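Local coordinates for protein chintase (Rhizomucor miehei, PDB 5YUQ) that probably hydrolyses the beta-1,4 links of chitin, as a family 18 glycoside hydrolase with a TIM-barrel fold and a tunnel-shaped active site, at residues A[2-7]-A[360-365]; A[25-30]-A[47-52]; A[85-90]-A[132-137]; A[217-222]-A[226-231]. All coordinates share one frame; numbering follows the deposited sequence.

Interaction 1 (A[2-7]-A[360-365]); sequences QKLSAY and TLLNAL
The first strand of the family 18 TIM barrel, 4-9, meets the short C-terminal helix that follows the last barrel strand, and Leu4 bridges to Leu362 and Leu365. Leu4 points its side chain out of the barrel wall. With CG anti to the backbone N (chi1 -164°), it extends both methyls toward the helix. Its CD1 does most of the touching, lying 3.8 Å from CB of Leu365 and 4.0 Å from CD1 of Leu362. Its CD2 adds a second approach to the same methyl, 4.1 Å from Leu362 CD1. Leu362 starts from a backbone position turned partly aside and brings CD1 in by the bend of its side chain, methyl against methyl. Leu365 instead offers CB, the root of its side chain, and its long axis runs at about a right angle to that of Leu4. Leu349 of the neighbouring strand 346-350 touches both Leu362 and Leu365, and Leu332 and Val336 of helix 329-341 pack against Leu365, so the three leucines belong to a larger apolar layer between barrel and helices. Asp355 takes hydrogen bonds from the backbone N of Leu361 and Leu362 at the start of the helix. Between the two segments themselves the chemistry is purely aliphatic: three buried leucines join the two ends of the chain through dispersion and exclusion of water, without directional bonds.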
loop_
_atom_site.group_PDB
_atom_site.type_symbol
_atom_site.label_atom_id
_atom_site.label_comp_id
_atom_site.label_asym_id
_atom_site.label_seq_id
_atom_site.Cartn_x
_atom_site.Cartn_y
_atom_site.Cartn_z
ATOM N N GLN A 2 1.021 8.281 -14.619
ATOM C CA GLN A 2 -0.265 7.653 -14.334
ATOM C C GLN A 2 -0.896 8.392 -13.168
ATOM O O GLN A 2 -0.393 8.323 -12.053
ATOM C CB GLN A 2 -0.060 6.179 -13.977
ATOM C CG GLN A 2 0.413 5.304 -15.132
ATOM C CD GLN A 2 1.796 5.662 -15.638
ATOM O OE1 GLN A 2 2.733 5.839 -14.857
ATOM N NE2 GLN A 2 1.929 5.786 -16.955
ATOM N N LYS A 3 -1.986 9.111 -13.423
ATOM C CA LYS A 3 -2.557 9.970 -12.389
ATOM C C LYS A 3 -3.269 9.182 -11.295
ATOM O O LYS A 3 -3.148 9.504 -10.117
ATOM C CB LYS A 3 -3.505 11.004 -13.010
ATOM C CG LYS A 3 -2.786 12.064 -13.862
ATOM C CD LYS A 3 -1.898 12.935 -12.986
ATOM C CE LYS A 3 -1.199 14.039 -13.777
ATOM N NZ LYS A 3 0.141 13.622 -14.277
ATOM N N LEU A 4 -4.011 8.185 -11.711
ATOM C CA LEU A 4 -4.761 7.353 -10.765
ATOM C C LEU A 4 -4.517 5.898 -11.055
ATOM O O LEU A 4 -4.913 5.432 -12.069
ATOM C CB LEU A 4 -6.267 7.749 -10.844
ATOM C CG LEU A 4 -7.087 7.268 -9.675
ATOM C CD1 LEU A 4 -8.519 7.792 -9.839
ATOM C CD2 LEU A 4 -7.112 5.826 -9.753
ATOM N N SER A 5 -3.823 5.179 -10.150
ATOM C CA SER A 5 -3.514 3.767 -10.320
ATOM C C SER A 5 -4.292 2.970 -9.304
ATOM O O SER A 5 -4.391 3.356 -8.148
ATOM C CB SER A 5 -2.033 3.523 -10.102
ATOM O OG SER A 5 -1.271 4.261 -11.047
ATOM N N ALA A 6 -4.848 1.850 -9.743
ATOM C CA ALA A 6 -5.667 1.035 -8.865
ATOM C C ALA A 6 -5.068 -0.351 -8.753
ATOM O O ALA A 6 -4.878 -1.029 -9.765
ATOM C CB ALA A 6 -7.078 0.942 -9.425
ATOM N N TYR A 7 -4.786 -0.783 -7.527
ATOM C CA TYR A 7 -4.410 -2.172 -7.307
ATOM C C TYR A 7 -5.637 -3.062 -7.383
ATOM O O TYR A 7 -6.692 -2.733 -6.841
ATOM C CB TYR A 7 -3.745 -2.347 -5.944
ATOM C CG TYR A 7 -2.296 -1.935 -5.939
ATOM C CD1 TYR A 7 -1.935 -0.629 -5.649
ATOM C CD2 TYR A 7 -1.288 -2.847 -6.233
ATOM C CE1 TYR A 7 -0.604 -0.237 -5.646
ATOM C CE2 TYR A 7 0.062 -2.466 -6.211
ATOM C CZ TYR A 7 0.387 -1.159 -5.933
ATOM O OH TYR A 7 1.708 -0.775 -5.928
ATOM N N THR A 360 -18.183 4.962 -4.738
ATOM C CA THR A 360 -18.076 6.116 -3.845
ATOM C C THR A 360 -16.630 6.573 -3.631
ATOM O O THR A 360 -16.315 7.752 -3.796
ATOM C CB THR A 360 -18.710 5.838 -2.477
ATOM O OG1 THR A 360 -20.100 5.531 -2.649
ATOM C CG2 THR A 360 -18.585 7.057 -1.575
ATOM N N LEU A 361 -15.756 5.642 -3.261
ATOM C CA LEU A 361 -14.367 6.001 -2.985
ATOM C C LEU A 361 -13.574 6.300 -4.249
ATOM O O LEU A 361 -12.763 7.218 -4.260
ATOM C CB LEU A 361 -13.668 4.927 -2.154
ATOM C CG LEU A 361 -14.318 4.663 -0.794
ATOM C CD1 LEU A 361 -13.378 3.815 0.026
ATOM C CD2 LEU A 361 -14.648 5.963 -0.071
ATOM N N LEU A 362 -13.803 5.546 -5.319
ATOM C CA LEU A 362 -13.079 5.814 -6.563
ATOM C C LEU A 362 -13.502 7.154 -7.157
ATOM O O LEU A 362 -12.668 7.904 -7.663
ATOM C CB LEU A 362 -13.270 4.676 -7.568
ATOM C CG LEU A 362 -12.537 4.777 -8.912
ATOM C CD1 LEU A 362 -11.034 4.954 -8.720
ATOM C CD2 LEU A 362 -12.828 3.549 -9.762
ATOM N N ASN A 363 -14.789 7.471 -7.049
ATOM C CA ASN A 363 -15.269 8.785 -7.459
ATOM C C ASN A 363 -14.589 9.898 -6.678
ATOM O O ASN A 363 -14.309 10.958 -7.219
ATOM C CB ASN A 363 -16.787 8.883 -7.289
ATOM C CG ASN A 363 -17.530 8.090 -8.335
ATOM O OD1 ASN A 363 -16.950 7.683 -9.341
ATOM N ND2 ASN A 363 -18.820 7.884 -8.121
ATOM N N ALA A 364 -14.322 9.649 -5.400
ATOM C CA ALA A 364 -13.663 10.634 -4.543
ATOM C C ALA A 364 -12.238 10.950 -4.982
ATOM O O ALA A 364 -11.647 11.934 -4.543
ATOM C CB ALA A 364 -13.664 10.148 -3.093
ATOM N N LEU A 365 -11.677 10.107 -5.841
ATOM C CA LEU A 365 -10.306 10.310 -6.281
ATOM C C LEU A 365 -10.213 11.039 -7.614
ATOM O O LEU A 365 -9.118 11.395 -8.025
ATOM C CB LEU A 365 -9.567 8.971 -6.382
ATOM C CG LEU A 365 -9.429 8.176 -5.084
ATOM C CD1 LEU A 365 -8.635 6.887 -5.318
ATOM C CD2 LEU A 365 -8.771 9.032 -4.017
#

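Interaction 2 (A[25-30]-A[47-52]); sequences IVYAFA and KSVVQE
Tyr27 of strand 24-32 reaches Val49 of helix 43-55, and the way its side chain runs explains the contact. CB leaves the strand on the side that faces the helix. CG then lies anti to the backbone N (chi1 -169°), and the ring beyond it turns one edge to the helix. At that edge CE2 is 4.2 Å from CG2 of Val49, with the methyl close to the plane of the ring and not stacked over it. At the tip, OH hydrogen-bonds to Asp10 OD1 and to Gln45 NE2, the latter just upstream of segment 47-52 on the same helix; two polar partners thus fix the end of an otherwise apolar, buried ring. Val49 divides its two branches: CG2 serves the tyrosine, while CG1 comes to within 4.5 Å of CG2 of Ile25, a looser touch. Ile60 of the adjacent strand 59-65 also packs on Val49, and Val8 of strand 4-9 lies against both Ile25 and Tyr27. Alternate strand residues, Ile25 and Tyr27, thus present their side chains outward to a covering helix, as expected where the helices of a TIM barrel lie against its parallel strands.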
loop_
_atom_site.group_PDB
_atom_site.type_symbol
_atom_site.label_atom_id
_atom_site.label_comp_id
_atom_site.label_asym_id
_atom_site.label_seq_id
_atom_site.Cartn_x
_atom_site.Cartn_y
_atom_site.Cartn_z
ATOM N N ILE A 25 -3.866 -0.004 -14.062
ATOM C CA ILE A 25 -4.197 -1.119 -13.177
ATOM C C ILE A 25 -2.892 -1.738 -12.715
ATOM O O ILE A 25 -1.983 -1.931 -13.525
ATOM C CB ILE A 25 -5.029 -2.201 -13.892
ATOM C CG1 ILE A 25 -6.426 -1.674 -14.229
ATOM C CG2 ILE A 25 -5.165 -3.449 -13.018
ATOM C CD1 ILE A 25 -7.308 -1.409 -13.028
ATOM N N VAL A 26 -2.776 -2.005 -11.420
ATOM C CA VAL A 26 -1.595 -2.670 -10.878
ATOM C C VAL A 26 -2.042 -4.003 -10.310
ATOM O O VAL A 26 -2.821 -4.054 -9.366
ATOM C CB VAL A 26 -0.906 -1.822 -9.798
ATOM C CG1 VAL A 26 0.478 -2.375 -9.505
ATOM C CG2 VAL A 26 -0.782 -0.383 -10.275
ATOM N N TYR A 27 -1.570 -5.082 -10.918
ATOM C CA TYR A 27 -2.081 -6.415 -10.623
ATOM C C TYR A 27 -1.202 -7.091 -9.571
ATOM O O TYR A 27 -0.028 -7.352 -9.808
ATOM C CB TYR A 27 -2.126 -7.246 -11.908
ATOM C CG TYR A 27 -2.882 -8.544 -11.776
ATOM C CD1 TYR A 27 -2.319 -9.639 -11.134
ATOM C CD2 TYR A 27 -4.148 -8.678 -12.317
ATOM C CE1 TYR A 27 -3.014 -10.828 -11.006
ATOM C CE2 TYR A 27 -4.849 -9.863 -12.203
ATOM C CZ TYR A 27 -4.273 -10.932 -11.556
ATOM O OH TYR A 27 -4.984 -12.105 -11.436
ATOM N N ALA A 28 -1.790 -7.391 -8.414
ATOM C CA ALA A 28 -1.048 -7.920 -7.268
ATOM C C ALA A 28 -1.469 -9.359 -6.962
ATOM O O ALA A 28 -2.661 -9.637 -6.972
ATOM C CB ALA A 28 -1.328 -7.042 -6.057
ATOM N N PHE A 29 -0.540 -10.280 -6.682
ATOM C CA PHE A 29 0.910 -10.098 -6.725
ATOM C C PHE A 29 1.541 -11.290 -7.437
ATOM O O PHE A 29 1.035 -12.414 -7.349
ATOM C CB PHE A 29 1.500 -10.122 -5.304
ATOM C CG PHE A 29 1.244 -8.875 -4.499
ATOM C CD1 PHE A 29 1.888 -7.684 -4.820
ATOM C CD2 PHE A 29 0.397 -8.906 -3.400
ATOM C CE1 PHE A 29 1.655 -6.539 -4.075
ATOM C CE2 PHE A 29 0.160 -7.768 -2.652
ATOM C CZ PHE A 29 0.788 -6.578 -2.994
ATOM N N ALA A 30 2.664 -11.061 -8.106
ATOM C CA ALA A 30 3.553 -12.154 -8.476
ATOM C C ALA A 30 4.584 -12.222 -7.359
ATOM O O ALA A 30 5.142 -11.198 -6.974
ATOM C CB ALA A 30 4.219 -11.876 -9.804
ATOM N N LYS A 47 -4.007 -12.717 -17.901
ATOM C CA LYS A 47 -4.208 -12.556 -19.339
ATOM C C LYS A 47 -5.558 -11.925 -19.659
ATOM O O LYS A 47 -5.649 -11.068 -20.532
ATOM C CB LYS A 47 -4.033 -13.890 -20.076
ATOM C CG LYS A 47 -2.623 -14.432 -19.941
ATOM C CD LYS A 47 -2.148 -15.211 -21.142
ATOM C CE LYS A 47 -0.642 -15.453 -21.040
ATOM N NZ LYS A 47 -0.175 -16.509 -21.977
ATOM N N SER A 48 -6.599 -12.340 -18.946
ATOM C CA SER A 48 -7.913 -11.745 -19.136
ATOM C C SER A 48 -7.902 -10.250 -18.837
ATOM O O SER A 48 -8.403 -9.452 -19.622
ATOM C CB SER A 48 -8.961 -12.449 -18.272
ATOM O OG SER A 48 -10.097 -11.619 -18.125
ATOM N N VAL A 49 -7.309 -9.870 -17.708
ATOM C CA VAL A 49 -7.324 -8.470 -17.299
ATOM C C VAL A 49 -6.444 -7.601 -18.189
ATOM O O VAL A 49 -6.807 -6.468 -18.494
ATOM C CB VAL A 49 -6.939 -8.301 -15.801
ATOM C CG1 VAL A 49 -6.925 -6.822 -15.414
ATOM C CG2 VAL A 49 -7.934 -9.055 -14.936
ATOM N N VAL A 50 -5.302 -8.132 -18.627
ATOM C CA VAL A 50 -4.454 -7.396 -19.565
ATOM C C VAL A 50 -5.204 -7.118 -20.866
ATOM O O VAL A 50 -5.183 -6.005 -21.389
ATOM C CB VAL A 50 -3.134 -8.138 -19.876
ATOM C CG1 VAL A 50 -2.401 -7.451 -21.017
ATOM C CG2 VAL A 50 -2.244 -8.169 -18.641
ATOM N N GLN A 51 -5.882 -8.136 -21.382
ATOM C CA GLN A 51 -6.651 -7.968 -22.602
ATOM C C GLN A 51 -7.748 -6.911 -22.426
ATOM O O GLN A 51 -7.944 -6.055 -23.291
ATOM C CB GLN A 51 -7.240 -9.308 -23.051
ATOM C CG GLN A 51 -7.983 -9.217 -24.372
ATOM C CD GLN A 51 -7.083 -8.729 -25.492
ATOM O OE1 GLN A 51 -6.194 -9.452 -25.956
ATOM N NE2 GLN A 51 -7.291 -7.488 -25.919
ATOM N N GLU A 52 -8.456 -6.957 -21.302
ATOM C CA GLU A 52 -9.494 -5.970 -21.028
ATOM C C GLU A 52 -8.912 -4.577 -20.933
ATOM O O GLU A 52 -9.454 -3.635 -21.494
ATOM C CB GLU A 52 -10.247 -6.305 -19.734
ATOM C CG GLU A 52 -11.039 -7.585 -19.790
ATOM C CD GLU A 52 -11.837 -7.836 -18.529
ATOM O OE1 GLU A 52 -12.531 -8.877 -18.464
ATOM O OE2 GLU A 52 -11.774 -6.992 -17.607
#

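Interaction 3 (A[85-90]-A[132-137]); sequences NFVSNL and FKALRE
Ala134 makes the first touch from segment 132-137: its CB, directed at the partner helix, lies 3.9 Å from CG2 of Val87. The alanine methyl adds little bulk at this point, and the branched valine reaches across to it. Val87 holds CG2 beside its backbone N and CG1 anti to that N (chi1 168°), which sends its two methyls to different partners. Its CG1 approaches CD2 of Leu135, the next residue along, at a looser 4.4 Å. Leu135 sets out to one side of the facing helix, but its chain bends back so that CD2 enters the interface. That single methyl meets CB of Leu90 at 3.9 Å and CD1 of the same residue at 4.1 Å, the two leucines crossing at a slant. Both segments belong to helices that surround the family 18 TIM barrel, 80-97 and 124-139, and their short axes approach to 10.2 Å with a signed crossing angle of -44°. The contact is therefore lateral packing within the outer helical layer, and its centre lies about 23 Å from the centre of the chain. Leu131, one turn before Leu135, touches Phe86, Val87 and Leu90 and extends the same apolar strip. Leu90 CD1 sits 3.7 Å above the plane of the Phe86 ring, over its centre, and this places the leucine between an aromatic face and the methyl of Leu135. Further along, Arg136 turns from the interface toward Asp174, with which it forms a salt bridge, and its guanidinium NH1 also hydrogen-bonds to the carbonyl O of Gly140 and Thr143.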
loop_
_atom_site.group_PDB
_atom_site.type_symbol
_atom_site.label_atom_id
_atom_site.label_comp_id
_atom_site.label_asym_id
_atom_site.label_seq_id
_atom_site.Cartn_x
_atom_site.Cartn_y
_atom_site.Cartn_z
ATOM N N ASN A 85 19.241 -14.312 -13.134
ATOM C CA ASN A 85 18.144 -15.219 -13.435
ATOM C C ASN A 85 16.791 -14.584 -13.111
ATOM O O ASN A 85 15.835 -14.709 -13.876
ATOM C CB ASN A 85 18.320 -16.541 -12.684
ATOM C CG ASN A 85 17.220 -17.536 -13.001
ATOM O OD1 ASN A 85 17.123 -18.029 -14.128
ATOM N ND2 ASN A 85 16.381 -17.824 -12.017
ATOM N N PHE A 86 16.728 -13.882 -11.987
ATOM C CA PHE A 86 15.516 -13.179 -11.583
ATOM C C PHE A 86 15.164 -12.087 -12.607
ATOM O O PHE A 86 14.013 -11.972 -13.032
ATOM C CB PHE A 86 15.714 -12.611 -10.174
ATOM C CG PHE A 86 14.493 -11.976 -9.585
ATOM C CD1 PHE A 86 13.246 -12.596 -9.659
ATOM C CD2 PHE A 86 14.597 -10.764 -8.926
ATOM C CE1 PHE A 86 12.121 -12.000 -9.088
ATOM C CE2 PHE A 86 13.490 -10.163 -8.359
ATOM C CZ PHE A 86 12.244 -10.777 -8.441
ATOM N N VAL A 87 16.159 -11.306 -13.022
ATOM C CA VAL A 87 15.955 -10.297 -14.058
ATOM C C VAL A 87 15.409 -10.922 -15.339
ATOM O O VAL A 87 14.456 -10.414 -15.928
ATOM C CB VAL A 87 17.257 -9.515 -14.368
ATOM C CG1 VAL A 87 17.097 -8.694 -15.637
ATOM C CG2 VAL A 87 17.617 -8.606 -13.216
ATOM N N SER A 88 16.008 -12.031 -15.754
ATOM C CA SER A 88 15.593 -12.724 -16.966
ATOM C C SER A 88 14.138 -13.167 -16.842
ATOM O O SER A 88 13.346 -13.030 -17.780
ATOM C CB SER A 88 16.506 -13.933 -17.215
ATOM O OG SER A 88 16.159 -14.597 -18.421
ATOM N N ASN A 89 13.778 -13.679 -15.674
ATOM C CA ASN A 89 12.415 -14.140 -15.458
ATOM C C ASN A 89 11.412 -12.994 -15.442
ATOM O O ASN A 89 10.285 -13.144 -15.913
ATOM C CB ASN A 89 12.319 -14.951 -14.168
ATOM C CG ASN A 89 12.943 -16.324 -14.297
ATOM O OD1 ASN A 89 13.222 -16.793 -15.405
ATOM N ND2 ASN A 89 13.149 -16.986 -13.164
ATOM N N LEU A 90 11.825 -11.848 -14.913
ATOM C CA LEU A 90 10.965 -10.667 -14.900
ATOM C C LEU A 90 10.746 -10.128 -16.310
ATOM O O LEU A 90 9.644 -9.715 -16.660
ATOM C CB LEU A 90 11.545 -9.578 -13.997
ATOM C CG LEU A 90 11.464 -9.858 -12.496
ATOM C CD1 LEU A 90 12.375 -8.907 -11.739
ATOM C CD2 LEU A 90 10.026 -9.721 -12.004
ATOM N N PHE A 132 16.395 -2.336 -10.701
ATOM C CA PHE A 132 15.662 -1.431 -11.576
ATOM C C PHE A 132 16.493 -1.018 -12.780
ATOM O O PHE A 132 15.972 -0.888 -13.887
ATOM C CB PHE A 132 15.191 -0.199 -10.813
ATOM C CG PHE A 132 13.867 -0.382 -10.140
ATOM C CD1 PHE A 132 12.705 -0.466 -10.888
ATOM C CD2 PHE A 132 13.787 -0.460 -8.762
ATOM C CE1 PHE A 132 11.468 -0.627 -10.268
ATOM C CE2 PHE A 132 12.552 -0.618 -8.130
ATOM C CZ PHE A 132 11.390 -0.698 -8.894
ATOM N N LYS A 133 17.784 -0.810 -12.566
ATOM C CA LYS A 133 18.656 -0.465 -13.683
ATOM C C LYS A 133 18.730 -1.583 -14.704
ATOM O O LYS A 133 18.719 -1.331 -15.907
ATOM C CB LYS A 133 20.062 -0.137 -13.195
ATOM C CG LYS A 133 20.143 1.138 -12.397
ATOM C CD LYS A 133 21.595 1.412 -12.044
ATOM C CE LYS A 133 21.757 2.686 -11.256
ATOM N NZ LYS A 133 23.161 2.785 -10.757
ATOM N N ALA A 134 18.826 -2.814 -14.223
ATOM C CA ALA A 134 18.853 -3.964 -15.118
ATOM C C ALA A 134 17.544 -4.079 -15.895
ATOM O O ALA A 134 17.545 -4.352 -17.094
ATOM C CB ALA A 134 19.116 -5.232 -14.339
ATOM N N LEU A 135 16.421 -3.872 -15.209
ATOM C CA LEU A 135 15.127 -3.924 -15.885
ATOM C C LEU A 135 14.993 -2.803 -16.900
ATOM O O LEU A 135 14.493 -3.017 -18.002
ATOM C CB LEU A 135 13.974 -3.861 -14.881
ATOM C CG LEU A 135 13.894 -5.045 -13.922
ATOM C CD1 LEU A 135 12.908 -4.759 -12.820
ATOM C CD2 LEU A 135 13.485 -6.289 -14.680
ATOM N N ARG A 136 15.451 -1.607 -16.543
ATOM C CA ARG A 136 15.372 -0.477 -17.464
ATOM C C ARG A 136 16.202 -0.743 -18.715
ATOM O O ARG A 136 15.766 -0.459 -19.830
ATOM C CB ARG A 136 15.852 0.813 -16.786
ATOM C CG ARG A 136 15.885 2.017 -17.730
ATOM C CD ARG A 136 14.489 2.372 -18.213
ATOM N NE ARG A 136 13.691 2.946 -17.130
ATOM C CZ ARG A 136 12.363 2.962 -17.093
ATOM N NH1 ARG A 136 11.654 2.412 -18.070
ATOM N NH2 ARG A 136 11.746 3.521 -16.068
ATOM N N GLU A 137 17.392 -1.303 -18.528
ATOM C CA GLU A 137 18.265 -1.585 -19.663
ATOM C C GLU A 137 17.643 -2.645 -20.569
ATOM O O GLU A 137 17.700 -2.533 -21.791
ATOM C CB GLU A 137 19.656 -2.022 -19.186
ATOM C CG GLU A 137 20.711 -2.061 -20.290
ATOM C CD GLU A 137 20.634 -3.324 -21.123
ATOM O OE1 GLU A 137 20.296 -4.379 -20.550
ATOM O OE2 GLU A 137 20.900 -3.260 -22.344
#

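Interaction 4 (A[217-222]-A[226-231])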
loop_
_atom_site.group_PDB
_atom_site.type_symbol
_atom_site.label_atom_id
_atom_site.label_comp_id
_atom_site.label_asym_id
_atom_site.label_seq_id
_atom_site.Cartn_x
_atom_site.Cartn_y
_atom_site.Cartn_z
ATOM N N ALA A 217 9.401 13.384 3.654
ATOM C CA ALA A 217 10.610 12.595 3.863
ATOM C C ALA A 217 11.201 12.116 2.544
ATOM O O ALA A 217 12.415 12.157 2.350
ATOM C CB ALA A 217 10.335 11.414 4.782
ATOM N N TRP A 218 10.340 11.682 1.622
ATOM C CA TRP A 218 10.802 11.177 0.329
ATOM C C TRP A 218 11.348 12.313 -0.564
ATOM O O TRP A 218 12.314 12.114 -1.276
ATOM C CB TRP A 218 9.807 10.289 -0.379
ATOM C CG TRP A 218 9.707 8.910 0.134
ATOM C CD1 TRP A 218 8.845 8.447 1.147
ATOM C CD2 TRP A 218 10.393 7.750 -0.332
ATOM N NE1 TRP A 218 8.983 7.117 1.290
ATOM C CE2 TRP A 218 9.936 6.653 0.418
ATOM C CE3 TRP A 218 11.371 7.525 -1.288
ATOM C CZ2 TRP A 218 10.397 5.402 0.218
ATOM C CZ3 TRP A 218 11.810 6.315 -1.484
ATOM C CH2 TRP A 218 11.325 5.224 -0.747
ATOM N N ILE A 219 10.731 13.460 -0.465
ATOM C CA ILE A 219 11.238 14.615 -1.210
ATOM C C ILE A 219 12.588 15.048 -0.637
ATOM O O ILE A 219 13.541 15.317 -1.388
ATOM C CB ILE A 219 10.243 15.802 -1.198
ATOM C CG1 ILE A 219 8.983 15.465 -2.014
ATOM C CG2 ILE A 219 10.891 17.066 -1.776
ATOM C CD1 ILE A 219 7.898 16.524 -1.941
ATOM N N ALA A 220 12.683 15.093 0.689
ATOM C CA ALA A 220 13.926 15.513 1.341
ATOM C C ALA A 220 15.100 14.597 0.989
ATOM O O ALA A 220 16.252 15.043 0.932
ATOM C CB ALA A 220 13.745 15.594 2.851
ATOM N N ALA A 221 14.808 13.327 0.735
ATOM C CA ALA A 221 15.845 12.357 0.394
ATOM C C ALA A 221 16.181 12.329 -1.096
ATOM O O ALA A 221 17.080 11.598 -1.512
ATOM C CB ALA A 221 15.459 10.966 0.884
ATOM N N GLY A 222 15.462 13.106 -1.900
ATOM C CA GLY A 222 15.853 13.310 -3.287
ATOM C C GLY A 222 14.845 12.967 -4.371
ATOM O O GLY A 222 15.104 13.187 -5.546
ATOM N N GLU A 226 6.874 15.126 -8.299
ATOM C CA GLU A 226 6.106 14.637 -9.437
ATOM C C GLU A 226 6.293 13.137 -9.662
ATOM O O GLU A 226 5.532 12.517 -10.403
ATOM C CB GLU A 226 6.446 15.433 -10.701
ATOM C CG GLU A 226 7.880 15.330 -11.138
ATOM C CD GLU A 226 8.194 16.274 -12.282
ATOM O OE1 GLU A 226 8.150 15.827 -13.447
ATOM O OE2 GLU A 226 8.481 17.463 -12.017
ATOM N N GLN A 227 7.296 12.550 -9.015
ATOM C CA GLN A 227 7.492 11.107 -9.111
ATOM C C GLN A 227 6.958 10.380 -7.888
ATOM O O GLN A 227 7.119 9.168 -7.772
ATOM C CB GLN A 227 8.967 10.762 -9.312
ATOM C CG GLN A 227 9.492 11.165 -10.669
ATOM C CD GLN A 227 10.958 10.877 -10.828
ATOM O OE1 GLN A 227 11.790 11.785 -10.734
ATOM N NE2 GLN A 227 11.296 9.608 -11.056
ATOM N N LEU A 228 6.346 11.120 -6.971
ATOM C CA LEU A 228 5.724 10.495 -5.805
ATOM C C LEU A 228 4.235 10.338 -6.048
ATOM O O LEU A 228 3.584 11.216 -6.614
ATOM C CB LEU A 228 5.956 11.322 -4.546
ATOM C CG LEU A 228 7.413 11.425 -4.109
ATOM C CD1 LEU A 228 7.521 12.378 -2.940
ATOM C CD2 LEU A 228 7.979 10.048 -3.737
ATOM N N VAL A 229 3.699 9.201 -5.627
ATOM C CA VAL A 229 2.287 8.912 -5.775
ATOM C C VAL A 229 1.766 8.581 -4.386
ATOM O O VAL A 229 2.332 7.737 -3.693
ATOM C CB VAL A 229 2.082 7.737 -6.752
ATOM C CG1 VAL A 229 0.673 7.188 -6.658
ATOM C CG2 VAL A 229 2.396 8.180 -8.186
ATOM N N LEU A 230 0.723 9.277 -3.953
ATOM C CA LEU A 230 0.191 9.042 -2.615
ATOM C C LEU A 230 -0.796 7.879 -2.622
ATOM O O LEU A 230 -1.842 7.949 -3.261
ATOM C CB LEU A 230 -0.503 10.294 -2.076
ATOM C CG LEU A 230 -1.098 10.180 -0.671
ATOM C CD1 LEU A 230 -0.017 9.909 0.356
ATOM C CD2 LEU A 230 -1.886 11.444 -0.309
ATOM N N GLY A 231 -0.459 6.805 -1.921
ATOM C CA GLY A 231 -1.364 5.671 -1.826
ATOM C C GLY A 231 -2.415 5.897 -0.766
ATOM O O GLY A 231 -2.122 6.458 0.289
#
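The indole of Trp218 meets Leu228 CD2 obliquely, while Phe154 meets the indole in an edge-to-face arrangement and NE1 hydrogen-bonds to the carbonyl O of Pro150, so the polar atom of this buried ring is satisfied. The closer touch to Leu228 is made at the start of the side chain, at CB: Trp218 CB is 3.8 Å from Leu228 CD2 and 4.0 Å from Leu228 CD1. From there the ring leads away from segment 226-231. Ile219 supplies the other half of the contact, its CG1 pressing to 3.5 Å on Leu228 CD1. In Ile219 that branch lies beside the backbone N (chi1 -68°), and the side chain swings round to slant across the leucine. Leu228 thus sets its two methyls against consecutive residues of one helix. Helix 211-220 ends in a Schellman motif, where Gly222 takes a positive phi (123°) and its N bonds to the carbonyl O of Ile219. A short loop and a 3-10 turn at 226-227 then lead into barrel strand 228-240, the helix-to-strand connection of a beta/alpha barrel. Phe176 of the adjoining strand 175-178 and Ile223 of the connecting loop pack on Leu228, and Ile178 of that same strand touches Trp218.

From the N terminus, strand 4-9 opens interaction 1, whose loop closes near the C terminus at 360-365 and encloses the three others. Inside it, interactions 2, 3 and 4 follow in series without crossing: 25-30 with 47-52 closes a short loop, 85-90 with 132-137 a longer one, and 217-222 with 226-231 the shortest, between a helix and the strand after it. Interactions 1 and 2 touch through neighbouring parallel strands, where Ala6 O and Val26 N, 2.8 Å apart, form a probable hydrogen bond. Interactions 1, 2 and 4 each join a barrel strand to a helix; interaction 3 joins two outer helices, its centre about 20 Å from that of interaction 2.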